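Local coordinates for protein mannan endo-1,4-beta-mannosidase (Mytilus edulis, PDB 2C0H) that hydrolyses internal beta-1,4-mannosidic linkages in mannans, galactomannans and glucomannans, cutting the polysaccharide backbone as an endo-acting glycosidase, at residues F35-Y40 with D86-D92; H103-I107 with V349-L353; P164-I168 with N239-D243. The protein carries 3 engineered substitutions. One frame throughout, in Å; residues are numbered along the deposited sequence.

Overall arrangement
All three contacts belong to one (beta/alpha)8 barrel but differ in their relation to its active site. Contact 3 is the nearest: the side chain of E165 lies about 4 Å from that of E163, the probable proton donor, and about 3 Å from that of W226, a probable substrate-binding residue. Contact 1 joins two segments that lead into barrel helices, and its F35 side chain is about 8 Å from that of W65, another probable substrate residue. Contact 2, where the C-terminal tail meets the start of strand 106-113, is away from these sites. The centre of contact 1 is about 24 Å from that of contact 2 and about 31 Å from that of contact 3; the centres of contacts 2 and 3 are about 30 Å apart.

Contact 1 (F35-Y40 with D86-D92); sequences FGHNQY and DNTLISD
G36 is pressed against the turn that starts helix 89-102, with its CA only 3.7 Å from L89 CA. A side chain could not be fitted here: a CB on G36 would collide with D86 OD1 and, at this positive phi, with the preceding carbonyl oxygen. Two carboxylate oxygens hold the surrounding backbone. D92 OD2 accepts from G36 N (2.9 Å) on its anti side and from Y40 N (3.1 Å) across the opposite face, so a buried oxygen has two N-H partners, which probably favours its ionised form. D86 OD2 is likewise met on both faces, by H37 N at 2.8 Å and by T88 N at 3.2 Å, the latter closing an Asx turn. With chi1 at 73°, the D86 carboxylate is swung between its own backbone N and carbonyl carbon, which brings it over to H37. T88 OG1 completes the polar set by accepting from N38 N at 3.0 Å.

The solvent side is looser. The H37 imidazole lies over the D86 carboxylate, the planes 20° apart and D86 CG 3.7 Å above the plane of the H37 ring, while H37 NE2 makes weak hydrogen bonds to S72 O and E75 OE2. The exposed side chain of N38 meets that of T88 only in van der Waals contact, N38 OD1 to T88 CG2 at 3.6 Å.

Inward, F35 CB meets L89 CD1; the F35 side chain also touches V64 and L66 of strand 61-68, and its ring meets that of F47 in helix 40-56. L89 packs on M145 of helix 131-149, and Y40, opening helix 40-56, rests on A95 and A99 of helix 89-102.

Contact 2 (H103-I107 with V349-L353); sequences HNILI and VQFGL
L353 N donates to N104 OD1 at 3.3 Å, a long but nearly straight bond (163° at the hydrogen) that arrives 47° above the amide plane and not on a lone pair. The same oxygen also touches the L353 side chain, with CG at 3.6 Å, as the two side chains run alongside one another, pointing opposite ways. L353 CG, anti to the carbonyl carbon (chi1 -58°), sends its two methyls to different partners: CD1 rests on N104 CA at 3.9 Å, and CD2 meets L106 CD2 at 3.9 Å. N104, at positive phi, is the C-prime residue of a Schellman motif, in which I105 N returns to A100 O and ends helix 89-102 just before barrel strand 106-113. F351 adds the second apolar contact, its CZ edge lying 4.2 Å from L106 CD1, the side chains crossing at about a right angle. With an alanine in place of L353 both methyl branches go, which is likely to open a gap beside N104 CA and leave L106 CD2 without its leucine partner. The terminal carboxylate of L353 reaches further, through a salt bridge from OXT to K153 and a hydrogen bond from O to Y14.

Contact 3 (P164-I168 with N239-D243); sequences PEGEI and NLYSD. With SO4 (sulfate ion), chain B.
E165 and Y241 meet head-on through a short hydrogen bond, and the glutamate can be traced outward to it. The side chain, which touches A230, runs from CB to CG beside the backbone N; there CG is 4.4 Å from L240 CD1 and 4.0 Å from Y241 OH. A bend at chi2 (90°) then brings CD to 3.3 Å from Y241 OH. At the tip, OE1 is bonded by W226 N, while OE2 accepts from Y241 OH at 2.6 Å and is also hydrogen-bonded to S225 OG. The phenol comes from above the carboxylate plane, 65° out of it, yet OE2 lies in the plane of the Y241 ring at its edge; the two planes are 88° apart. P164 CG touches the same hydroxyl at 3.4 Å, and I168 CD1 and L240 CD1 meet tip to tip at 3.9 Å. Behind the ring, an Asx turn from N239 OD1 to Y241 N shapes the loop, and beyond it D243 N, at the start of helix 243-250, donates a hydrogen bond to O1 of a sulfate, presumably picked up from the crystallisation solution. Bonds to both carboxylate oxygens fix E165 directly after the Asn-Glu-Pro sequence N162-E163-P164, which in glycosyl hydrolase family 5 closes barrel strand four with the acid/base glutamate.

Contact 1 (F35-Y40 with D86-D92)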
loop_
_atom_site.group_PDB
_atom_site.type_symbol
_atom_site.label_atom_id
_atom_site.label_comp_id
_atom_site.label_asym_id
_atom_site.label_seq_id
_atom_site.Cartn_x
_atom_site.Cartn_y
_atom_site.Cartn_z
ATOM N N PHE A 35 -5.828 4.609 -15.665
ATOM C CA PHE A 35 -6.806 5.633 -15.305
ATOM C C PHE A 35 -6.379 6.976 -15.893
ATOM O O PHE A 35 -5.188 7.256 -15.968
ATOM C CB PHE A 35 -6.920 5.745 -13.773
ATOM C CG PHE A 35 -7.323 4.454 -13.104
ATOM C CD1 PHE A 35 -8.659 4.120 -12.957
ATOM C CD2 PHE A 35 -6.367 3.563 -12.670
ATOM C CE1 PHE A 35 -9.033 2.928 -12.361
ATOM C CE2 PHE A 35 -6.742 2.353 -12.075
ATOM C CZ PHE A 35 -8.066 2.051 -11.926
ATOM N N GLY A 36 -7.352 7.788 -16.289
ATOM C CA GLY A 36 -7.094 9.048 -16.981
ATOM C C GLY A 36 -6.937 8.828 -18.471
ATOM O O GLY A 36 -6.663 7.713 -18.915
ATOM N N HIS A 37 -7.117 9.890 -19.254
ATOM C CA HIS A 37 -7.005 9.804 -20.713
ATOM C C HIS A 37 -7.900 8.705 -21.299
ATOM O O HIS A 37 -7.525 8.026 -22.264
ATOM C CB HIS A 37 -5.530 9.623 -21.117
ATOM C CG HIS A 37 -4.623 10.669 -20.543
ATOM N ND1 HIS A 37 -4.647 11.980 -20.967
ATOM C CD2 HIS A 37 -3.691 10.607 -19.564
ATOM C CE1 HIS A 37 -3.763 12.680 -20.277
ATOM N NE2 HIS A 37 -3.167 11.872 -19.422
ATOM N N ASN A 38 -9.085 8.538 -20.714
ATOM C CA ASN A 38 -10.064 7.546 -21.156
ATOM C C ASN A 38 -9.489 6.124 -21.171
ATOM O O ASN A 38 -9.901 5.298 -21.981
ATOM C CB ASN A 38 -10.608 7.924 -22.540
ATOM C CG ASN A 38 -11.392 9.226 -22.522
ATOM O OD1 ASN A 38 -12.478 9.302 -21.942
ATOM N ND2 ASN A 38 -10.841 10.261 -23.151
ATOM N N GLN A 39 -8.560 5.847 -20.255
ATOM C CA GLN A 39 -7.863 4.561 -20.226
ATOM C C GLN A 39 -8.650 3.502 -19.462
ATOM O O GLN A 39 -8.451 2.319 -19.703
ATOM C CB GLN A 39 -6.413 4.705 -19.697
ATOM C CG GLN A 39 -5.479 5.464 -20.675
ATOM C CD GLN A 39 -4.076 5.806 -20.127
ATOM O OE1 GLN A 39 -3.063 5.526 -20.785
ATOM N NE2 GLN A 39 -4.010 6.432 -18.947
ATOM N N TYR A 40 -9.542 3.893 -18.550
ATOM C CA TYR A 40 -10.290 2.882 -17.790
ATOM C C TYR A 40 -11.180 2.049 -18.713
ATOM O O TYR A 40 -11.240 0.826 -18.573
ATOM C CB TYR A 40 -11.129 3.494 -16.655
ATOM C CG TYR A 40 -11.967 2.461 -15.944
ATOM C CD1 TYR A 40 -11.363 1.464 -15.189
ATOM C CD2 TYR A 40 -13.354 2.445 -16.070
ATOM C CE1 TYR A 40 -12.122 0.487 -14.567
ATOM C CE2 TYR A 40 -14.122 1.480 -15.430
ATOM C CZ TYR A 40 -13.490 0.504 -14.683
ATOM O OH TYR A 40 -14.232 -0.469 -14.055
ATOM N N ASP A 86 -5.552 15.202 -15.728
ATOM C CA ASP A 86 -6.344 15.212 -16.938
ATOM C C ASP A 86 -7.831 15.029 -16.602
ATOM O O ASP A 86 -8.183 14.527 -15.522
ATOM C CB ASP A 86 -5.851 14.154 -17.901
ATOM C CG ASP A 86 -6.218 12.786 -17.462
ATOM O OD1 ASP A 86 -5.409 12.172 -16.729
ATOM O OD2 ASP A 86 -7.326 12.346 -17.834
ATOM N N ASN A 87 -8.692 15.462 -17.519
ATOM C CA ASN A 87 -10.115 15.625 -17.212
ATOM C C ASN A 87 -10.954 14.348 -17.112
ATOM O O ASN A 87 -12.143 14.424 -16.807
ATOM C CB ASN A 87 -10.788 16.633 -18.160
ATOM C CG ASN A 87 -10.742 16.217 -19.612
ATOM O OD1 ASN A 87 -10.633 15.031 -19.938
ATOM N ND2 ASN A 87 -10.836 17.206 -20.509
ATOM N N THR A 88 -10.350 13.189 -17.352
ATOM C CA THR A 88 -11.045 11.929 -17.096
ATOM C C THR A 88 -10.400 11.085 -15.995
ATOM O O THR A 88 -10.860 9.969 -15.742
ATOM C CB THR A 88 -11.207 11.087 -18.386
ATOM O OG1 THR A 88 -9.923 10.854 -18.964
ATOM C CG2 THR A 88 -12.090 11.810 -19.383
ATOM N N LEU A 89 -9.372 11.587 -15.303
ATOM C CA LEU A 89 -8.767 10.796 -14.213
ATOM C C LEU A 89 -9.783 10.494 -13.114
ATOM O O LEU A 89 -9.981 9.340 -12.732
ATOM C CB LEU A 89 -7.524 11.481 -13.621
ATOM C CG LEU A 89 -6.846 10.766 -12.436
ATOM C CD1 LEU A 89 -6.471 9.313 -12.805
ATOM C CD2 LEU A 89 -5.617 11.512 -11.921
ATOM N N ILE A 90 -10.407 11.529 -12.569
ATOM C CA ILE A 90 -11.350 11.328 -11.476
ATOM C C ILE A 90 -12.567 10.506 -11.931
ATOM O O ILE A 90 -12.992 9.601 -11.214
ATOM C CB ILE A 90 -11.743 12.675 -10.822
ATOM C CG1 ILE A 90 -10.505 13.252 -10.132
ATOM C CG2 ILE A 90 -12.898 12.501 -9.810
ATOM C CD1 ILE A 90 -10.620 14.688 -9.677
ATOM N N SER A 91 -13.118 10.796 -13.108
ATOM C CA SER A 91 -14.302 10.070 -13.593
ATOM C C SER A 91 -13.987 8.594 -13.890
ATOM O O SER A 91 -14.828 7.739 -13.640
ATOM C CB SER A 91 -14.967 10.777 -14.785
ATOM O OG SER A 91 -14.067 11.019 -15.841
ATOM N N ASP A 92 -12.780 8.312 -14.380
ATOM C CA ASP A 92 -12.294 6.912 -14.533
ATOM C C ASP A 92 -12.194 6.212 -13.174
ATOM O O ASP A 92 -12.634 5.075 -13.013
ATOM C CB ASP A 92 -10.916 6.861 -15.201
ATOM C CG ASP A 92 -10.964 6.892 -16.732
ATOM O OD1 ASP A 92 -12.031 7.054 -17.351
ATOM O OD2 ASP A 92 -9.868 6.744 -17.301
#

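Contact 2 (H103-I107 with V349-L353)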
loop_
_atom_site.group_PDB
_atom_site.type_symbol
_atom_site.label_atom_id
_atom_site.label_comp_id
_atom_site.label_asym_id
_atom_site.label_seq_id
_atom_site.Cartn_x
_atom_site.Cartn_y
_atom_site.Cartn_z
ATOM N N HIS A 103 -20.029 -5.004 -6.306
ATOM C CA HIS A 103 -19.494 -6.312 -5.863
ATOM C C HIS A 103 -19.035 -6.358 -4.385
ATOM O O HIS A 103 -18.364 -7.310 -3.959
ATOM C CB HIS A 103 -18.327 -6.724 -6.769
ATOM C CG HIS A 103 -18.727 -7.023 -8.179
ATOM N ND1 HIS A 103 -19.203 -8.257 -8.569
ATOM C CD2 HIS A 103 -18.728 -6.253 -9.291
ATOM C CE1 HIS A 103 -19.469 -8.235 -9.863
ATOM N NE2 HIS A 103 -19.189 -7.031 -10.325
ATOM N N ASN A 104 -19.376 -5.329 -3.607
ATOM C CA ASN A 104 -18.948 -5.178 -2.209
ATOM C C ASN A 104 -17.432 -5.310 -1.960
ATOM O O ASN A 104 -17.002 -5.982 -1.022
ATOM C CB ASN A 104 -19.713 -6.151 -1.292
ATOM C CG ASN A 104 -21.093 -5.655 -0.933
ATOM O OD1 ASN A 104 -21.286 -4.491 -0.578
ATOM N ND2 ASN A 104 -22.067 -6.550 -0.995
ATOM N N ILE A 105 -16.632 -4.651 -2.794
ATOM C CA ILE A 105 -15.167 -4.699 -2.677
ATOM C C ILE A 105 -14.606 -3.297 -2.436
ATOM O O ILE A 105 -15.062 -2.350 -3.071
ATOM C CB ILE A 105 -14.571 -5.345 -3.938
ATOM C CG1 ILE A 105 -14.883 -6.857 -3.897
ATOM C CG2 ILE A 105 -13.096 -5.099 -4.024
ATOM C CD1 ILE A 105 -14.507 -7.598 -5.154
ATOM N N LEU A 106 -13.671 -3.192 -1.494
ATOM C CA LEU A 106 -12.945 -1.944 -1.203
ATOM C C LEU A 106 -11.671 -1.843 -2.029
ATOM O O LEU A 106 -10.883 -2.795 -2.114
ATOM C CB LEU A 106 -12.566 -1.885 0.274
ATOM C CG LEU A 106 -13.697 -1.779 1.287
ATOM C CD1 LEU A 106 -13.154 -2.034 2.684
ATOM C CD2 LEU A 106 -14.389 -0.403 1.219
ATOM N N ILE A 107 -11.417 -0.654 -2.564
ATOM C CA ILE A 107 -10.234 -0.407 -3.368
ATOM C C ILE A 107 -9.188 0.420 -2.615
ATOM O O ILE A 107 -9.515 1.446 -2.002
ATOM C CB ILE A 107 -10.627 0.334 -4.698
ATOM C CG1 ILE A 107 -11.708 -0.429 -5.481
ATOM C CG2 ILE A 107 -9.422 0.630 -5.571
ATOM C CD1 ILE A 107 -11.366 -1.872 -5.808
ATOM N N VAL A 349 -15.121 -11.071 7.468
ATOM C CA VAL A 349 -14.516 -10.968 6.156
ATOM C C VAL A 349 -15.567 -10.569 5.110
ATOM O O VAL A 349 -15.298 -9.788 4.205
ATOM C CB VAL A 349 -13.875 -12.312 5.783
ATOM C CG1 VAL A 349 -13.252 -12.245 4.399
ATOM C CG2 VAL A 349 -12.839 -12.706 6.816
ATOM N N GLN A 350 -16.771 -11.124 5.231
ATOM C CA GLN A 350 -17.882 -10.746 4.370
ATOM C C GLN A 350 -18.741 -9.736 5.100
ATOM O O GLN A 350 -19.444 -10.064 6.053
ATOM C CB GLN A 350 -18.699 -11.978 3.967
ATOM C CG GLN A 350 -18.365 -12.515 2.588
ATOM C CD GLN A 350 -16.884 -12.510 2.284
ATOM O OE1 GLN A 350 -16.126 -13.308 2.828
ATOM N NE2 GLN A 350 -16.461 -11.598 1.414
ATOM N N PHE A 351 -18.640 -8.486 4.677
ATOM C CA PHE A 351 -19.463 -7.425 5.226
ATOM C C PHE A 351 -19.965 -6.528 4.095
ATOM O O PHE A 351 -19.310 -6.392 3.060
ATOM C CB PHE A 351 -18.683 -6.635 6.280
ATOM C CG PHE A 351 -17.356 -6.098 5.799
ATOM C CD1 PHE A 351 -17.255 -4.810 5.292
ATOM C CD2 PHE A 351 -16.203 -6.874 5.867
ATOM C CE1 PHE A 351 -16.037 -4.312 4.850
ATOM C CE2 PHE A 351 -14.987 -6.383 5.421
ATOM C CZ PHE A 351 -14.903 -5.100 4.906
ATOM N N GLY A 352 -21.140 -5.943 4.288
ATOM C CA GLY A 352 -21.743 -5.062 3.297
ATOM C C GLY A 352 -21.186 -3.660 3.430
ATOM O O GLY A 352 -20.866 -3.222 4.534
ATOM N N LEU A 353 -21.057 -2.959 2.310
ATOM C CA LEU A 353 -20.533 -1.599 2.329
ATOM C C LEU A 353 -21.628 -0.602 2.678
ATOM O O LEU A 353 -21.352 0.446 3.279
ATOM C CB LEU A 353 -19.917 -1.244 0.978
ATOM C CG LEU A 353 -18.787 -2.169 0.530
ATOM C CD1 LEU A 353 -18.178 -1.630 -0.748
ATOM C CD2 LEU A 353 -17.731 -2.326 1.606
ATOM O OXT LEU A 353 -22.807 -0.822 2.370
HETATM O O HOH W 1 -17.313 -8.521 1.170
#

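Contact 3 (P164-I168 with N239-D243)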
loop_
_atom_site.group_PDB
_atom_site.type_symbol
_atom_site.label_atom_id
_atom_site.label_comp_id
_atom_site.label_asym_id
_atom_site.label_seq_id
_atom_site.Cartn_x
_atom_site.Cartn_y
_atom_site.Cartn_z
ATOM N N PRO A 164 9.551 1.754 -0.879
ATOM C CA PRO A 164 10.572 2.821 -0.941
ATOM C C PRO A 164 12.023 2.356 -0.722
ATOM O O PRO A 164 12.967 3.011 -1.179
ATOM C CB PRO A 164 10.171 3.760 0.202
ATOM C CG PRO A 164 8.851 3.355 0.652
ATOM C CD PRO A 164 8.559 1.975 0.182
ATOM N N GLU A 165 12.202 1.237 -0.019
ATOM C CA GLU A 165 13.527 0.715 0.292
ATOM C C GLU A 165 14.279 0.223 -0.946
ATOM O O GLU A 165 15.475 -0.037 -0.879
ATOM C CB GLU A 165 13.436 -0.383 1.331
ATOM C CG GLU A 165 12.659 0.038 2.596
ATOM C CD GLU A 165 11.157 -0.235 2.529
ATOM O OE1 GLU A 165 10.623 -0.648 1.458
ATOM O OE2 GLU A 165 10.489 -0.006 3.559
ATOM N N GLY A 166 13.571 0.115 -2.067
ATOM C CA GLY A 166 14.220 -0.160 -3.350
ATOM C C GLY A 166 15.293 0.854 -3.708
ATOM O O GLY A 166 16.256 0.550 -4.430
ATOM N N GLU A 167 15.123 2.062 -3.193
ATOM C CA GLU A 167 15.959 3.194 -3.577
ATOM C C GLU A 167 16.625 3.881 -2.365
ATOM O O GLU A 167 17.224 4.954 -2.503
ATOM C CB GLU A 167 15.136 4.160 -4.462
ATOM C CG GLU A 167 14.794 3.519 -5.845
ATOM C CD GLU A 167 13.662 4.166 -6.636
ATOM O OE1 GLU A 167 12.947 5.060 -6.134
ATOM O OE2 GLU A 167 13.454 3.726 -7.794
ATOM N N ILE A 168 16.607 3.230 -1.210
ATOM C CA ILE A 168 17.238 3.789 -0.003
ATOM C C ILE A 168 18.773 3.578 -0.017
ATOM O O ILE A 168 19.289 2.691 -0.700
ATOM C CB ILE A 168 16.626 3.192 1.272
ATOM C CG1 ILE A 168 16.909 4.059 2.504
ATOM C CG2 ILE A 168 17.143 1.765 1.509
ATOM C CD1 ILE A 168 16.027 3.724 3.685
ATOM N N ASN A 239 12.093 1.012 12.731
ATOM C CA ASN A 239 10.878 1.300 11.967
ATOM C C ASN A 239 10.947 2.688 11.328
ATOM O O ASN A 239 10.808 3.681 12.015
ATOM C CB ASN A 239 9.638 1.194 12.877
ATOM C CG ASN A 239 8.302 1.294 12.119
ATOM O OD1 ASN A 239 8.241 1.449 10.896
ATOM N ND2 ASN A 239 7.212 1.210 12.876
ATOM N N LEU A 240 11.137 2.730 10.014
ATOM C CA LEU A 240 11.138 3.987 9.251
ATOM C C LEU A 240 9.800 4.720 9.223
ATOM O O LEU A 240 9.769 5.910 8.878
ATOM C CB LEU A 240 11.532 3.728 7.794
ATOM C CG LEU A 240 12.928 3.207 7.471
ATOM C CD1 LEU A 240 13.049 2.847 5.993
ATOM C CD2 LEU A 240 13.969 4.242 7.837
ATOM N N TYR A 241 8.700 4.028 9.529
ATOM C CA TYR A 241 7.347 4.570 9.314
ATOM C C TYR A 241 6.568 4.860 10.583
ATOM O O TYR A 241 5.373 5.112 10.506
ATOM C CB TYR A 241 6.561 3.626 8.393
ATOM C CG TYR A 241 7.356 3.305 7.158
ATOM C CD1 TYR A 241 7.623 4.283 6.215
ATOM C CD2 TYR A 241 7.883 2.037 6.958
ATOM C CE1 TYR A 241 8.380 3.999 5.090
ATOM C CE2 TYR A 241 8.631 1.747 5.840
ATOM C CZ TYR A 241 8.877 2.719 4.912
ATOM O OH TYR A 241 9.629 2.427 3.790
ATOM N N SER A 242 7.244 4.851 11.731
ATOM C CA SER A 242 6.593 5.166 13.005
ATOM C C SER A 242 6.236 6.644 13.006
ATOM O O SER A 242 6.834 7.409 12.275
ATOM C CB SER A 242 7.499 4.842 14.197
ATOM O OG SER A 242 8.612 5.735 14.301
ATOM N N ASP A 243 5.279 7.026 13.842
ATOM C CA ASP A 243 4.897 8.441 13.975
ATOM C C ASP A 243 6.127 9.290 14.284
ATOM O O ASP A 243 6.338 10.345 13.666
ATOM C CB ASP A 243 3.863 8.631 15.098
ATOM C CG ASP A 243 2.524 7.972 14.807
ATOM O OD1 ASP A 243 2.336 7.387 13.717
ATOM O OD2 ASP A 243 1.636 8.038 15.686
HETATM S S SO4 B . 5.272 5.768 17.498
HETATM O O1 SO4 B . 4.551 5.445 16.267
HETATM O O2 SO4 B . 6.201 6.870 17.237
HETATM O O3 SO4 B . 6.057 4.639 17.995
HETATM O O4 SO4 B . 4.316 6.187 18.530
#